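Local coordinates for cytochrome c' (Thermochromatium tepidum, PDB 3VRC), which binds a covalently attached heme c and probably serves in electron transport in a thermophilic purple photosynthetic bacterium, at residues L3-Y16 / L57-T71. Numbering follows the deposited sequence.
Sequences LSPEEQIETRQAGY and LYGPGTDKNVGAVKT. With HEC (heme c), chain L.
Arg12 reaches from the first helix of the cytochrome c' four-helix bundle into the loop 57-71, and its guanidinium is clamped on both faces. Tyr58 lies flat against one, the planes 9° apart with centres 4.1 Å from each other in a flat stack; Ile9 CG1 covers the other. Around the rim, NH1 donates to Leu57 O at 2.7 Å and also to Thr62 OG1, NH2 takes Thr62 O, and NE points at heme propionate oxygen O2D, 2.8 Å away. To get there the chain leaves with CG wedged between backbone N and carbonyl carbon (chi1 71°), then runs extended to NE. With an alanine here, the propionate is likely to lose a charged mate, the carbonyls of Leu57 and Thr62 the Arg12 donors, and Tyr58 the group stacked on its face. The same propionate is gripped by Thr71 OG1, while Gln13 NE2 donates almost straight to its other oxygen, O1D, and, more bent, to Lys70 O. The loop thus helps wall the heme pocket. One turn further along, Tyr16 lays its ring over the heme, CD1 3.3 Å from the iron, on the face away from the axial ligand His125.

The fit is looser on the flank where Glu6 and the exposed Glu10 meet Val69. Glu6 CG and Glu10 OE2 touch Val69 CG2, each side chain crossing the valine at about a right angle, their carboxylates making no hydrogen bond to the loop. Pro5 rests on the Gly59-Thr62 type II turn. Gln8 is held more firmly: OE1 accepts from Gly59 N in the carbonyl plane, and a water joins NE2 to Pro60 O. Back at the heme, the Tyr16 and Tyr58 hydroxyls share a hydrogen bond, OH to OH 2.7 Å, each oxygen lying in the plane of the other's ring.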
loop_
_atom_site.group_PDB
_atom_site.type_symbol
_atom_site.label_atom_id
_atom_site.label_comp_id
_atom_site.label_asym_id
_atom_site.label_seq_id
_atom_site.Cartn_x
_atom_site.Cartn_y
_atom_site.Cartn_z
ATOM N N LEU B 3 -9.505 -12.834 -7.658
ATOM C CA LEU B 3 -10.247 -12.113 -6.655
ATOM C C LEU B 3 -11.718 -12.015 -7.006
ATOM O O LEU B 3 -12.067 -11.589 -8.112
ATOM C CB LEU B 3 -9.650 -10.714 -6.496
ATOM C CG LEU B 3 -8.480 -10.552 -5.548
ATOM C CD1 LEU B 3 -7.239 -11.316 -5.962
ATOM C CD2 LEU B 3 -8.184 -9.051 -5.508
ATOM N N SER B 4 -12.583 -12.314 -6.036
ATOM C CA SER B 4 -14.007 -12.090 -6.137
ATOM C C SER B 4 -14.273 -10.608 -6.219
ATOM O O SER B 4 -13.422 -9.796 -5.860
ATOM C CB SER B 4 -14.736 -12.669 -4.914
ATOM O OG SER B 4 -14.363 -11.874 -3.773
ATOM N N PRO B 5 -15.465 -10.234 -6.623
ATOM C CA PRO B 5 -15.807 -8.819 -6.608
ATOM C C PRO B 5 -15.648 -8.175 -5.222
ATOM O O PRO B 5 -15.113 -7.067 -5.118
ATOM C CB PRO B 5 -17.261 -8.846 -7.130
ATOM C CG PRO B 5 -17.291 -9.990 -8.102
ATOM C CD PRO B 5 -16.510 -11.035 -7.341
ATOM N N GLU B 6 -16.066 -8.851 -4.169
ATOM C CA GLU B 6 -15.892 -8.346 -2.832
ATOM C C GLU B 6 -14.413 -8.105 -2.501
ATOM O O GLU B 6 -14.053 -7.065 -1.960
ATOM C CB GLU B 6 -16.471 -9.331 -1.814
ATOM C CG GLU B 6 -16.201 -8.925 -0.362
ATOM C CD GLU B 6 -16.822 -9.887 0.616
ATOM O OE1 GLU B 6 -17.938 -10.346 0.394
ATOM O OE2 GLU B 6 -16.242 -10.180 1.659
ATOM N N GLU B 7 -13.573 -9.064 -2.861
ATOM C CA GLU B 7 -12.146 -8.918 -2.602
ATOM C C GLU B 7 -11.545 -7.780 -3.443
ATOM O O GLU B 7 -10.621 -7.107 -2.973
ATOM C CB GLU B 7 -11.429 -10.242 -2.882
ATOM C CG GLU B 7 -11.806 -11.303 -1.847
ATOM C CD GLU B 7 -11.322 -12.659 -2.269
ATOM O OE1 GLU B 7 -11.417 -13.079 -3.428
ATOM O OE2 GLU B 7 -10.730 -13.323 -1.411
ATOM N N GLN B 8 -11.995 -7.590 -4.672
ATOM C CA GLN B 8 -11.466 -6.497 -5.494
ATOM C C GLN B 8 -11.811 -5.158 -4.845
ATOM O O GLN B 8 -10.971 -4.259 -4.774
ATOM C CB GLN B 8 -12.061 -6.559 -6.905
ATOM C CG GLN B 8 -11.469 -7.668 -7.725
ATOM C CD GLN B 8 -12.198 -7.746 -9.055
ATOM O OE1 GLN B 8 -12.174 -6.806 -9.817
ATOM N NE2 GLN B 8 -12.941 -8.838 -9.264
ATOM N N ILE B 9 -13.041 -5.004 -4.357
ATOM C CA ILE B 9 -13.450 -3.759 -3.694
ATOM C C ILE B 9 -12.586 -3.549 -2.461
ATOM O O ILE B 9 -12.041 -2.459 -2.232
ATOM C CB ILE B 9 -14.939 -3.784 -3.333
ATOM C CG1 ILE B 9 -15.809 -3.782 -4.606
ATOM C CG2 ILE B 9 -15.289 -2.626 -2.466
ATOM C CD1 ILE B 9 -17.275 -4.149 -4.322
ATOM N N GLU B 10 -12.455 -4.581 -1.623
ATOM C CA GLU B 10 -11.667 -4.394 -0.409
ATOM C C GLU B 10 -10.213 -4.083 -0.727
ATOM O O GLU B 10 -9.588 -3.282 -0.036
ATOM C CB GLU B 10 -11.752 -5.624 0.465
ATOM C CG GLU B 10 -13.123 -5.753 1.103
ATOM C CD GLU B 10 -13.200 -7.014 1.869
ATOM O OE1 GLU B 10 -12.850 -8.095 1.269
ATOM O OE2 GLU B 10 -13.594 -6.937 3.073
ATOM N N THR B 11 -9.679 -4.712 -1.747
ATOM C CA THR B 11 -8.259 -4.526 -2.071
ATOM C C THR B 11 -8.019 -3.107 -2.612
ATOM O O THR B 11 -7.009 -2.478 -2.263
ATOM C CB THR B 11 -7.770 -5.584 -3.001
ATOM O OG1 THR B 11 -7.979 -6.894 -2.402
ATOM C CG2 THR B 11 -6.268 -5.460 -3.303
ATOM N N ARG B 12 -8.902 -2.622 -3.502
ATOM C CA ARG B 12 -8.673 -1.273 -4.003
ATOM C C ARG B 12 -8.827 -0.285 -2.883
ATOM O O ARG B 12 -8.040 0.679 -2.768
ATOM C CB ARG B 12 -9.556 -0.975 -5.235
ATOM C CG ARG B 12 -11.060 -0.798 -4.964
ATOM C CD ARG B 12 -11.858 -1.098 -6.227
ATOM N NE ARG B 12 -13.248 -0.734 -6.085
ATOM C CZ ARG B 12 -14.223 -1.165 -6.908
ATOM N NH1 ARG B 12 -13.942 -2.026 -7.888
ATOM N NH2 ARG B 12 -15.447 -0.653 -6.761
ATOM N N GLN B 13 -9.823 -0.456 -2.002
ATOM C CA GLN B 13 -9.988 0.415 -0.866
ATOM C C GLN B 13 -8.735 0.426 0.008
ATOM O O GLN B 13 -8.343 1.478 0.520
ATOM C CB GLN B 13 -11.206 -0.000 -0.018
ATOM C CG GLN B 13 -12.508 0.327 -0.772
ATOM C CD GLN B 13 -13.734 -0.226 -0.060
ATOM O OE1 GLN B 13 -13.646 -1.131 0.795
ATOM N NE2 GLN B 13 -14.891 0.253 -0.461
ATOM N N ALA B 14 -8.113 -0.736 0.208
ATOM C CA ALA B 14 -6.884 -0.818 0.990
ATOM C C ALA B 14 -5.787 0.014 0.339
ATOM O O ALA B 14 -5.018 0.734 1.030
ATOM C CB ALA B 14 -6.434 -2.277 1.136
ATOM N N GLY B 15 -5.604 -0.108 -0.973
ATOM C CA GLY B 15 -4.569 0.685 -1.625
ATOM C C GLY B 15 -4.782 2.168 -1.483
ATOM O O GLY B 15 -3.846 2.914 -1.188
ATOM N N TYR B 16 -6.031 2.624 -1.669
ATOM C CA TYR B 16 -6.288 4.056 -1.505
ATOM C C TYR B 16 -6.062 4.512 -0.086
ATOM O O TYR B 16 -5.486 5.572 0.152
ATOM C CB TYR B 16 -7.749 4.386 -1.949
ATOM C CG TYR B 16 -8.023 4.157 -3.373
ATOM C CD1 TYR B 16 -7.240 4.731 -4.388
ATOM C CD2 TYR B 16 -9.122 3.371 -3.757
ATOM C CE1 TYR B 16 -7.496 4.488 -5.737
ATOM C CE2 TYR B 16 -9.377 3.127 -5.098
ATOM C CZ TYR B 16 -8.560 3.643 -6.081
ATOM O OH TYR B 16 -8.795 3.332 -7.412
ATOM N N LEU B 57 -8.683 -4.250 -10.371
ATOM C CA LEU B 57 -9.598 -4.368 -9.242
ATOM C C LEU B 57 -10.996 -3.762 -9.508
ATOM O O LEU B 57 -11.795 -3.592 -8.584
ATOM C CB LEU B 57 -8.961 -3.736 -8.005
ATOM C CG LEU B 57 -7.603 -4.309 -7.618
ATOM C CD1 LEU B 57 -6.915 -3.484 -6.542
ATOM C CD2 LEU B 57 -7.735 -5.749 -7.149
ATOM N N TYR B 58 -11.239 -3.424 -10.799
ATOM C CA TYR B 58 -12.502 -2.829 -11.214
ATOM C C TYR B 58 -13.283 -3.749 -12.164
ATOM O O TYR B 58 -13.838 -3.304 -13.172
ATOM C CB TYR B 58 -12.365 -1.400 -11.781
ATOM C CG TYR B 58 -12.034 -0.379 -10.733
ATOM C CD1 TYR B 58 -13.046 0.286 -10.090
ATOM C CD2 TYR B 58 -10.680 -0.178 -10.324
ATOM C CE1 TYR B 58 -12.789 1.173 -9.133
ATOM C CE2 TYR B 58 -10.401 0.753 -9.333
ATOM C CZ TYR B 58 -11.452 1.444 -8.761
ATOM O OH TYR B 58 -11.293 2.329 -7.739
ATOM N N GLY B 59 -13.310 -5.051 -11.839
ATOM C CA GLY B 59 -13.933 -6.045 -12.701
ATOM C C GLY B 59 -15.420 -6.001 -12.599
ATOM O O GLY B 59 -16.033 -5.310 -11.800
ATOM N N PRO B 60 -16.071 -6.853 -13.395
ATOM C CA PRO B 60 -17.525 -7.031 -13.324
ATOM C C PRO B 60 -17.973 -7.407 -11.932
ATOM O O PRO B 60 -17.306 -8.203 -11.253
ATOM C CB PRO B 60 -17.789 -8.188 -14.300
ATOM C CG PRO B 60 -16.633 -8.182 -15.240
ATOM C CD PRO B 60 -15.445 -7.659 -14.457
ATOM N N GLY B 61 -19.091 -6.810 -11.512
ATOM C CA GLY B 61 -19.714 -7.070 -10.237
ATOM C C GLY B 61 -19.196 -6.179 -9.144
ATOM O O GLY B 61 -19.707 -6.220 -8.016
ATOM N N THR B 62 -18.208 -5.337 -9.469
ATOM C CA THR B 62 -17.629 -4.475 -8.444
ATOM C C THR B 62 -18.234 -3.061 -8.388
ATOM O O THR B 62 -17.724 -2.154 -7.685
ATOM C CB THR B 62 -16.080 -4.347 -8.521
ATOM O OG1 THR B 62 -15.724 -3.576 -9.692
ATOM C CG2 THR B 62 -15.409 -5.665 -8.466
ATOM N N ASP B 63 -19.313 -2.875 -9.136
ATOM C CA ASP B 63 -20.107 -1.621 -9.112
ATOM C C ASP B 63 -21.167 -1.472 -7.978
ATOM O O ASP B 63 -21.747 -0.382 -7.758
ATOM C CB ASP B 63 -20.648 -1.312 -10.514
ATOM C CG ASP B 63 -21.466 -2.458 -11.123
ATOM O OD1 ASP B 63 -21.365 -3.647 -10.710
ATOM O OD2 ASP B 63 -22.246 -2.157 -12.064
ATOM N N LYS B 64 -21.388 -2.572 -7.265
ATOM C CA LYS B 64 -22.484 -2.672 -6.335
ATOM C C LYS B 64 -21.857 -2.945 -5.015
ATOM O O LYS B 64 -20.750 -3.464 -4.947
ATOM C CB LYS B 64 -23.385 -3.866 -6.700
ATOM C CG LYS B 64 -23.738 -4.043 -8.176
ATOM C CD LYS B 64 -24.587 -5.295 -8.383
ATOM C CE LYS B 64 -23.816 -6.583 -8.105
ATOM N NZ LYS B 64 -22.795 -6.866 -9.149
ATOM N N ASN B 65 -22.546 -2.585 -3.951
ATOM C CA ASN B 65 -22.140 -3.061 -2.647
ATOM C C ASN B 65 -22.274 -4.572 -2.631
ATOM O O ASN B 65 -23.126 -5.124 -3.338
ATOM C CB ASN B 65 -23.006 -2.431 -1.570
ATOM C CG ASN B 65 -22.940 -0.922 -1.604
ATOM O OD1 ASN B 65 -21.933 -0.329 -2.062
ATOM N ND2 ASN B 65 -23.952 -0.288 -1.099
ATOM N N VAL B 66 -21.441 -5.245 -1.846
ATOM C CA VAL B 66 -21.498 -6.711 -1.699
ATOM C C VAL B 66 -21.742 -7.006 -0.205
ATOM O O VAL B 66 -20.784 -6.997 0.590
ATOM C CB VAL B 66 -20.199 -7.380 -2.223
ATOM C CG1 VAL B 66 -20.302 -8.901 -2.156
ATOM C CG2 VAL B 66 -19.908 -6.930 -3.654
ATOM N N GLY B 67 -23.006 -7.224 0.180
ATOM C CA GLY B 67 -23.373 -7.304 1.600
ATOM C C GLY B 67 -22.902 -6.101 2.421
ATOM O O GLY B 67 -23.206 -4.949 2.074
ATOM N N ALA B 68 -22.149 -6.375 3.497
ATOM C CA ALA B 68 -21.580 -5.337 4.374
ATOM C C ALA B 68 -20.415 -4.554 3.726
ATOM O O ALA B 68 -19.970 -3.512 4.262
ATOM C CB ALA B 68 -21.130 -5.949 5.699
ATOM N N VAL B 69 -19.901 -5.075 2.609
ATOM C CA VAL B 69 -18.848 -4.393 1.822
ATOM C C VAL B 69 -19.437 -3.369 0.834
ATOM O O VAL B 69 -20.022 -3.695 -0.190
ATOM C CB VAL B 69 -17.916 -5.397 1.098
ATOM C CG1 VAL B 69 -16.870 -4.664 0.251
ATOM C CG2 VAL B 69 -17.277 -6.355 2.119
ATOM N N LYS B 70 -19.322 -2.119 1.217
ATOM C CA LYS B 70 -19.903 -1.008 0.452
ATOM C C LYS B 70 -18.810 -0.343 -0.373
ATOM O O LYS B 70 -17.679 -0.203 0.079
ATOM C CB LYS B 70 -20.489 0.016 1.384
ATOM C CG LYS B 70 -21.609 -0.586 2.195
ATOM C CD LYS B 70 -22.610 0.444 2.702
ATOM C CE LYS B 70 -23.692 -0.219 3.551
ATOM N NZ LYS B 70 -24.482 -1.295 2.873
ATOM N N THR B 71 -19.120 0.039 -1.601
ATOM C CA THR B 71 -18.226 0.765 -2.460
ATOM C C THR B 71 -18.639 2.214 -2.597
ATOM O O THR B 71 -19.835 2.516 -2.587
ATOM C CB THR B 71 -18.084 0.054 -3.845
ATOM O OG1 THR B 71 -17.134 0.796 -4.594
ATOM C CG2 THR B 71 -19.393 -0.011 -4.678
HETATM FE FE HEC L . -9.010 7.483 -4.412
HETATM C CHA HEC L . -11.513 5.870 -2.655
HETATM C CHB HEC L . -7.471 8.354 -1.467
HETATM C CHC HEC L . -6.285 8.568 -6.142
HETATM C CHD HEC L . -10.547 6.601 -7.320
HETATM N NA HEC L . -9.457 7.230 -2.403
HETATM C C1A HEC L . -10.508 6.541 -1.886
HETATM C C2A HEC L . -10.538 6.676 -0.475
HETATM C C3A HEC L . -9.382 7.416 -0.102
HETATM C C4A HEC L . -8.728 7.676 -1.360
HETATM C CMA HEC L . -8.880 7.762 1.244
HETATM C CAA HEC L . -11.638 6.209 0.424
HETATM C CBA HEC L . -11.242 5.291 1.478
HETATM C CGA HEC L . -10.693 4.081 0.808
HETATM O O1A HEC L . -9.653 3.577 1.365
HETATM O O2A HEC L . -11.212 3.521 -0.165
HETATM N NB HEC L . -7.191 8.258 -3.885
HETATM C C1B HEC L . -6.759 8.565 -2.670
HETATM C C2B HEC L . -5.497 9.273 -2.682
HETATM C C3B HEC L . -5.154 9.286 -4.036
HETATM C C4B HEC L . -6.228 8.645 -4.761
HETATM C CMB HEC L . -4.742 9.797 -1.539
HETATM C CAB HEC L . -3.958 9.907 -4.736
HETATM C CBB HEC L . -2.638 9.760 -4.087
HETATM N NC HEC L . -8.502 7.565 -6.387
HETATM C C1C HEC L . -7.348 8.074 -6.926
HETATM C C2C HEC L . -7.380 8.087 -8.386
HETATM C C3C HEC L . -8.622 7.492 -8.695
HETATM C C4C HEC L . -9.280 7.210 -7.433
HETATM C CMC HEC L . -6.300 8.657 -9.226
HETATM C CAC HEC L . -9.246 7.252 -10.047
HETATM C CBC HEC L . -8.304 7.221 -11.214
HETATM N ND HEC L . -10.701 6.508 -4.900
HETATM C C1D HEC L . -11.173 6.212 -6.135
HETATM C C2D HEC L . -12.383 5.446 -6.112
HETATM C C3D HEC L . -12.635 5.165 -4.794
HETATM C C4D HEC L . -11.536 5.814 -4.060
HETATM C CMD HEC L . -13.201 5.034 -7.317
HETATM C CAD HEC L . -13.705 4.319 -4.173
HETATM C CBD HEC L . -13.214 2.851 -4.050
HETATM C CGD HEC L . -14.305 1.916 -3.558
HETATM O O1D HEC L . -14.960 2.283 -2.539
HETATM O O2D HEC L . -14.515 0.875 -4.200
HETATM O O HOH W 1 -14.904 -9.436 -11.467
#